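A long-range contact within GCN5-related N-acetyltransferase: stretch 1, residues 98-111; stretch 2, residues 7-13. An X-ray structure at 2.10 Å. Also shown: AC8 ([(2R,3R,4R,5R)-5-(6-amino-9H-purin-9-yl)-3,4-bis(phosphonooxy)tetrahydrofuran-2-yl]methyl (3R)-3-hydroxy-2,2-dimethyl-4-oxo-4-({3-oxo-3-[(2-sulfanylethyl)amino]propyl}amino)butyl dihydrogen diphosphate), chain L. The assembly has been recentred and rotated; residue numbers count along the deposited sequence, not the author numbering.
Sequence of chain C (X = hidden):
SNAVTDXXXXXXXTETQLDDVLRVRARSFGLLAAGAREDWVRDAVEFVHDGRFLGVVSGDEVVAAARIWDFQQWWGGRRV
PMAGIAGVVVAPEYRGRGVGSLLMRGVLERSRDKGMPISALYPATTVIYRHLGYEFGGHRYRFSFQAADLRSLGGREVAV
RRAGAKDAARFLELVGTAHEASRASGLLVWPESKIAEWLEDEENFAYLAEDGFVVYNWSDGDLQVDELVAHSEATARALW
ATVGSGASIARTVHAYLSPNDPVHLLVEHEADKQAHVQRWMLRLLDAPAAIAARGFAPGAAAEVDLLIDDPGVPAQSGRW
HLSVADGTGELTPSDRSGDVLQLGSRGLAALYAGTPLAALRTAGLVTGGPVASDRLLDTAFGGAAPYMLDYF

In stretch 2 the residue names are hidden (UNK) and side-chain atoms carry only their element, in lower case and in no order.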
# COMPACT_ATOMS: atom_id res chain seq x y z
N GLY C 98 4.61 -21.15 -34.05
CA GLY C 98 4.92 -22.58 -33.96
C GLY C 98 6.35 -22.93 -33.53
O GLY C 98 6.69 -24.11 -33.42
N VAL C 99 7.18 -21.93 -33.27
CA VAL C 99 8.56 -22.19 -32.86
C VAL C 99 8.69 -22.87 -31.47
O VAL C 99 9.40 -23.88 -31.32
CB VAL C 99 9.42 -20.91 -32.94
CG1 VAL C 99 10.84 -21.15 -32.40
CG2 VAL C 99 9.46 -20.41 -34.40
N GLY C 100 8.00 -22.34 -30.47
CA GLY C 100 7.99 -22.95 -29.15
C GLY C 100 7.52 -24.40 -29.16
O GLY C 100 8.04 -25.23 -28.41
N SER C 101 6.55 -24.71 -30.01
CA SER C 101 6.03 -26.06 -30.14
C SER C 101 7.04 -26.98 -30.81
O SER C 101 7.16 -28.16 -30.45
CB SER C 101 4.73 -26.06 -30.97
OG SER C 101 3.69 -25.41 -30.25
N LEU C 102 7.76 -26.45 -31.78
CA LEU C 102 8.79 -27.22 -32.48
C LEU C 102 9.92 -27.53 -31.47
O LEU C 102 10.42 -28.66 -31.41
CB LEU C 102 9.29 -26.43 -33.69
CG LEU C 102 10.29 -26.92 -34.76
CD1 LEU C 102 11.68 -26.65 -34.32
CD2 LEU C 102 10.14 -28.41 -35.14
N LEU C 103 10.28 -26.53 -30.69
CA LEU C 103 11.28 -26.67 -29.63
C LEU C 103 10.86 -27.75 -28.65
O LEU C 103 11.64 -28.65 -28.33
CB LEU C 103 11.38 -25.36 -28.85
CG LEU C 103 12.67 -24.92 -28.14
CD1 LEU C 103 12.36 -24.09 -26.89
CD2 LEU C 103 13.64 -26.04 -27.84
N MSE C 104 9.64 -27.63 -28.13
CA MSE C 104 9.18 -28.52 -27.06
C MSE C 104 9.01 -29.98 -27.54
O MSE C 104 9.26 -30.92 -26.79
CB MSE C 104 7.89 -27.99 -26.46
CG MSE C 104 8.06 -26.75 -25.58
SE MSE C 104 9.20 -27.23 -24.02
CE MSE C 104 8.20 -28.83 -23.42
N ARG C 105 8.61 -30.16 -28.80
CA ARG C 105 8.58 -31.52 -29.35
C ARG C 105 9.99 -32.12 -29.38
O ARG C 105 10.16 -33.30 -29.09
CB ARG C 105 7.94 -31.55 -30.73
CG ARG C 105 6.44 -31.34 -30.66
CD ARG C 105 5.80 -31.29 -32.03
NE ARG C 105 4.44 -30.76 -31.93
CZ ARG C 105 4.03 -29.65 -32.54
NH1 ARG C 105 4.87 -28.95 -33.29
NH2 ARG C 105 2.77 -29.23 -32.40
N GLY C 106 10.98 -31.30 -29.73
CA GLY C 106 12.37 -31.74 -29.69
C GLY C 106 12.78 -32.06 -28.25
O GLY C 106 13.51 -33.02 -28.00
N VAL C 107 12.29 -31.25 -27.31
CA VAL C 107 12.57 -31.47 -25.90
C VAL C 107 11.98 -32.80 -25.39
O VAL C 107 12.66 -33.57 -24.69
CB VAL C 107 12.08 -30.29 -25.03
CG1 VAL C 107 12.01 -30.69 -23.57
CG2 VAL C 107 12.98 -29.08 -25.20
N LEU C 108 10.73 -33.08 -25.74
CA LEU C 108 10.11 -34.33 -25.34
C LEU C 108 10.84 -35.52 -25.96
O LEU C 108 11.04 -36.54 -25.31
CB LEU C 108 8.65 -34.37 -25.77
CG LEU C 108 7.69 -33.43 -25.04
CD1 LEU C 108 6.27 -33.71 -25.48
CD2 LEU C 108 7.82 -33.56 -23.54
N GLU C 109 11.24 -35.38 -27.21
CA GLU C 109 11.96 -36.46 -27.86
C GLU C 109 13.31 -36.73 -27.18
O GLU C 109 13.67 -37.88 -26.91
CB GLU C 109 12.14 -36.18 -29.35
CG GLU C 109 12.48 -37.42 -30.15
CD GLU C 109 11.55 -38.59 -29.83
OE1 GLU C 109 10.31 -38.38 -29.78
OE2 GLU C 109 12.05 -39.72 -29.61
N ARG C 110 14.06 -35.66 -26.87
CA ARG C 110 15.34 -35.83 -26.18
C ARG C 110 15.13 -36.49 -24.82
O ARG C 110 15.84 -37.41 -24.43
CB ARG C 110 16.06 -34.48 -26.03
CG ARG C 110 17.40 -34.54 -25.28
CD ARG C 110 18.40 -35.50 -25.95
NE ARG C 110 18.57 -35.21 -27.37
CZ ARG C 110 19.35 -34.25 -27.86
NH1 ARG C 110 20.05 -33.47 -27.04
NH2 ARG C 110 19.44 -34.05 -29.17
N SER C 111 14.12 -36.02 -24.09
CA SER C 111 13.79 -36.63 -22.79
C SER C 111 13.49 -38.13 -22.88
O SER C 111 13.97 -38.91 -22.06
CB SER C 111 12.64 -35.89 -22.12
OG SER C 111 12.97 -34.51 -21.90
N UNK C 7 14.93 -20.22 -41.92
CA UNK C 7 15.22 -21.64 -42.13
C UNK C 7 15.26 -22.27 -40.75
O UNK C 7 16.34 -22.49 -40.18
c UNK C 7 16.97 -23.28 -42.99
c UNK C 7 16.55 -21.82 -42.87
o UNK C 7 16.07 -24.16 -42.95
o UNK C 7 18.18 -23.54 -43.13
N UNK C 8 14.09 -22.52 -40.19
CA UNK C 8 13.97 -22.87 -38.79
C UNK C 8 14.28 -24.34 -38.56
O UNK C 8 13.71 -25.21 -39.21
c UNK C 8 12.73 -20.44 -36.89
c UNK C 8 12.23 -21.05 -38.20
c UNK C 8 12.58 -22.53 -38.26
c UNK C 8 10.74 -20.85 -38.37
N UNK C 9 15.17 -24.62 -37.62
CA UNK C 9 15.44 -26.00 -37.27
C UNK C 9 15.91 -26.18 -35.83
O UNK C 9 16.53 -25.28 -35.22
c UNK C 9 16.43 -26.64 -38.24
c UNK C 9 18.61 -26.32 -39.46
n UNK C 9 20.99 -26.97 -38.11
c UNK C 9 20.92 -25.82 -38.77
c UNK C 9 17.76 -25.96 -38.25
n UNK C 9 19.81 -25.50 -39.44
n UNK C 9 21.96 -25.00 -38.79
N UNK C 10 15.61 -27.36 -35.31
CA UNK C 10 15.94 -27.73 -33.95
C UNK C 10 17.42 -28.05 -33.92
O UNK C 10 17.94 -28.65 -34.85
c UNK C 10 14.98 -31.01 -32.15
c UNK C 10 15.14 -28.97 -33.59
c UNK C 10 14.66 -28.68 -31.21
c UNK C 10 15.40 -29.53 -32.21
N UNK C 11 18.13 -27.62 -32.88
CA UNK C 11 19.55 -27.98 -32.75
C UNK C 11 19.86 -28.30 -31.31
O UNK C 11 19.04 -28.07 -30.41
c UNK C 11 20.17 -25.59 -32.27
c UNK C 11 20.37 -26.50 -34.63
c UNK C 11 20.47 -26.82 -33.15
N UNK C 12 21.06 -28.84 -31.09
CA UNK C 12 21.65 -28.94 -29.76
C UNK C 12 22.45 -27.66 -29.56
O UNK C 12 23.33 -27.35 -30.36
c UNK C 12 21.83 -31.48 -29.50
o UNK C 12 20.59 -31.49 -29.62
o UNK C 12 22.49 -32.51 -29.27
c UNK C 12 22.58 -30.15 -29.66
N UNK C 13 22.13 -26.92 -28.50
CA UNK C 13 22.82 -25.67 -28.20
C UNK C 13 24.26 -25.98 -27.83
O UNK C 13 24.52 -26.89 -27.04
c UNK C 13 23.02 -23.79 -26.50
c UNK C 13 22.13 -24.91 -27.03
c UNK C 13 20.93 -23.25 -28.55
c UNK C 13 20.79 -24.34 -27.48
N1A AC8 L . -0.91 -16.55 -24.25
O1A AC8 L . 4.31 -22.80 -30.65
P1A AC8 L . 3.64 -21.45 -30.45
C1B AC8 L . -0.31 -20.33 -27.65
S1P AC8 L . 7.25 -21.47 -19.39
C2A AC8 L . -1.83 -17.40 -24.73
O2A AC8 L . 3.65 -20.49 -31.61
P2A AC8 L . 5.50 -19.79 -29.02
C2B AC8 L . -0.46 -20.16 -29.14
O2B AC8 L . -1.64 -19.41 -29.44
O2C AC8 L . -1.36 -19.28 -31.93
C2P AC8 L . 7.25 -20.31 -20.80
N3A AC8 L . -1.49 -18.34 -25.63
O3A AC8 L . 4.28 -20.83 -29.13
C3B AC8 L . -0.55 -21.62 -29.61
O3B AC8 L . -1.88 -22.10 -29.35
P3B AC8 L . -3.06 -22.26 -30.46
O3C AC8 L . -0.67 -17.36 -30.45
C3P AC8 L . 8.38 -19.38 -20.43
C4A AC8 L . -0.20 -18.42 -26.06
O4A AC8 L . 6.53 -20.11 -30.08
C4B AC8 L . 0.31 -22.39 -28.63
O4B AC8 L . 0.44 -21.54 -27.48
O4C AC8 L . -3.12 -17.89 -30.73
P4C AC8 L . -1.71 -18.42 -30.73
N4P AC8 L . 8.67 -18.27 -21.33
C5A AC8 L . 0.76 -17.56 -25.57
O5A AC8 L . 4.92 -18.41 -28.91
C5B AC8 L . 1.70 -22.70 -29.19
O5B AC8 L . 2.11 -21.61 -29.99
C5P AC8 L . 7.97 -17.17 -21.55
O5P AC8 L . 6.88 -16.99 -21.02
C6A AC8 L . 0.39 -16.60 -24.64
N6A AC8 L . 1.30 -15.72 -24.14
O6A AC8 L . 6.09 -20.17 -27.58
C6P AC8 L . 8.62 -16.15 -22.47
N7A AC8 L . 1.94 -17.86 -26.18
O7A AC8 L . -3.14 -20.95 -31.22
C7P AC8 L . 7.66 -15.33 -23.34
C8A AC8 L . 1.70 -18.91 -27.01
O8A AC8 L . -2.62 -23.44 -31.31
N8P AC8 L . 7.04 -16.26 -24.30
N9A AC8 L . 0.39 -19.23 -26.94
O9A AC8 L . -4.28 -22.51 -29.61
C9P AC8 L . 7.64 -17.10 -25.14
O9P AC8 L . 8.85 -17.14 -25.20
CAP AC8 L . 6.79 -17.98 -26.04
OAP AC8 L . 5.67 -17.24 -26.53
CBP AC8 L . 6.25 -19.24 -25.36
CCP AC8 L . 5.35 -19.97 -26.37
CDP AC8 L . 7.41 -20.16 -24.97
CEP AC8 L . 5.43 -18.91 -24.13

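Position 7 carries four side-chain atoms: a carbon, then a second carbon bearing two oxygens. It lies beyond reach of the helix. This short carboxylate is aspartate, D7, exposed just before the strand begins.

Position 8 has four carbons and no heteroatom, forked at the second carbon, and its fork meets the side chain of V99: the pattern of leucine. CA-to-CB points toward the helix, and L8 CD2 lies 4.1 Å from V99 CG2. The contact is purely apolar, as suits a branched hydrocarbon facing valine.

Position 9 shows a chain of three carbons, a nitrogen, and a carbon carrying two more nitrogens. That guanidinium identifies arginine, R9. Strand alternation turns its CA-to-CB bond away from the helix, and the long charged side chain stays exposed.

At position 10 there are again four carbons, forked at the second, packed on L102, L103 and G106: leucine. The CA-to-CB bond of L10 points toward the helix, and L10 has more of its surface covered by the other stretch than any other residue here. L102 CD1 lies 4.2 Å from L10 CB, and L103 CD2 approaches L10 CD1 to 4.4 Å. On G106 the helix offers bare backbone, with G106 CA 3.7 Å from L10 CD2. A CB on G106 would fall 2.5 Å from L10 CD2, a clash, so the absence of a side chain makes room for the leucine fork.

Position 11 bears three carbons, one carrying the other two, which is valine. The CA-to-CB bond of V11 points away from the helix, and the side chain makes no contact with it; branching at CB is well suited to an extended strand.

Position 12 repeats the pattern of two carbons, the second with two oxygens, one of which meets the R110 guanidinium: aspartate. Its CA-to-CB bond runs sideways, but the carboxylate comes nearer the helix. D12 OD1 accepts a hydrogen bond from R110 NH2 at 2.8 Å and a weak one from R110 NH1 at 3.3 Å. Lying at the guanidinium edge, near its plane, the oxygen forms a salt bridge that matches opposite charges.

Position 13 has four carbons forked at the first, one arm two carbons long: isoleucine. I13 is buried, as its hydrocarbon side chain favours, but does not touch this helix.

The strand thus uses alternate positions, L8, L10 and D12. The two elements run 35° apart, so successive strand positions meet successive parts of the helix: apolar packing near its start, a salt bridge farther along. Backbone nitrogens of G98, G100 and S101 hydrogen-bond AC8, placing this packing beside the acetyltransferase cofactor site.

Stretch 2 7-13: DLRLVDI
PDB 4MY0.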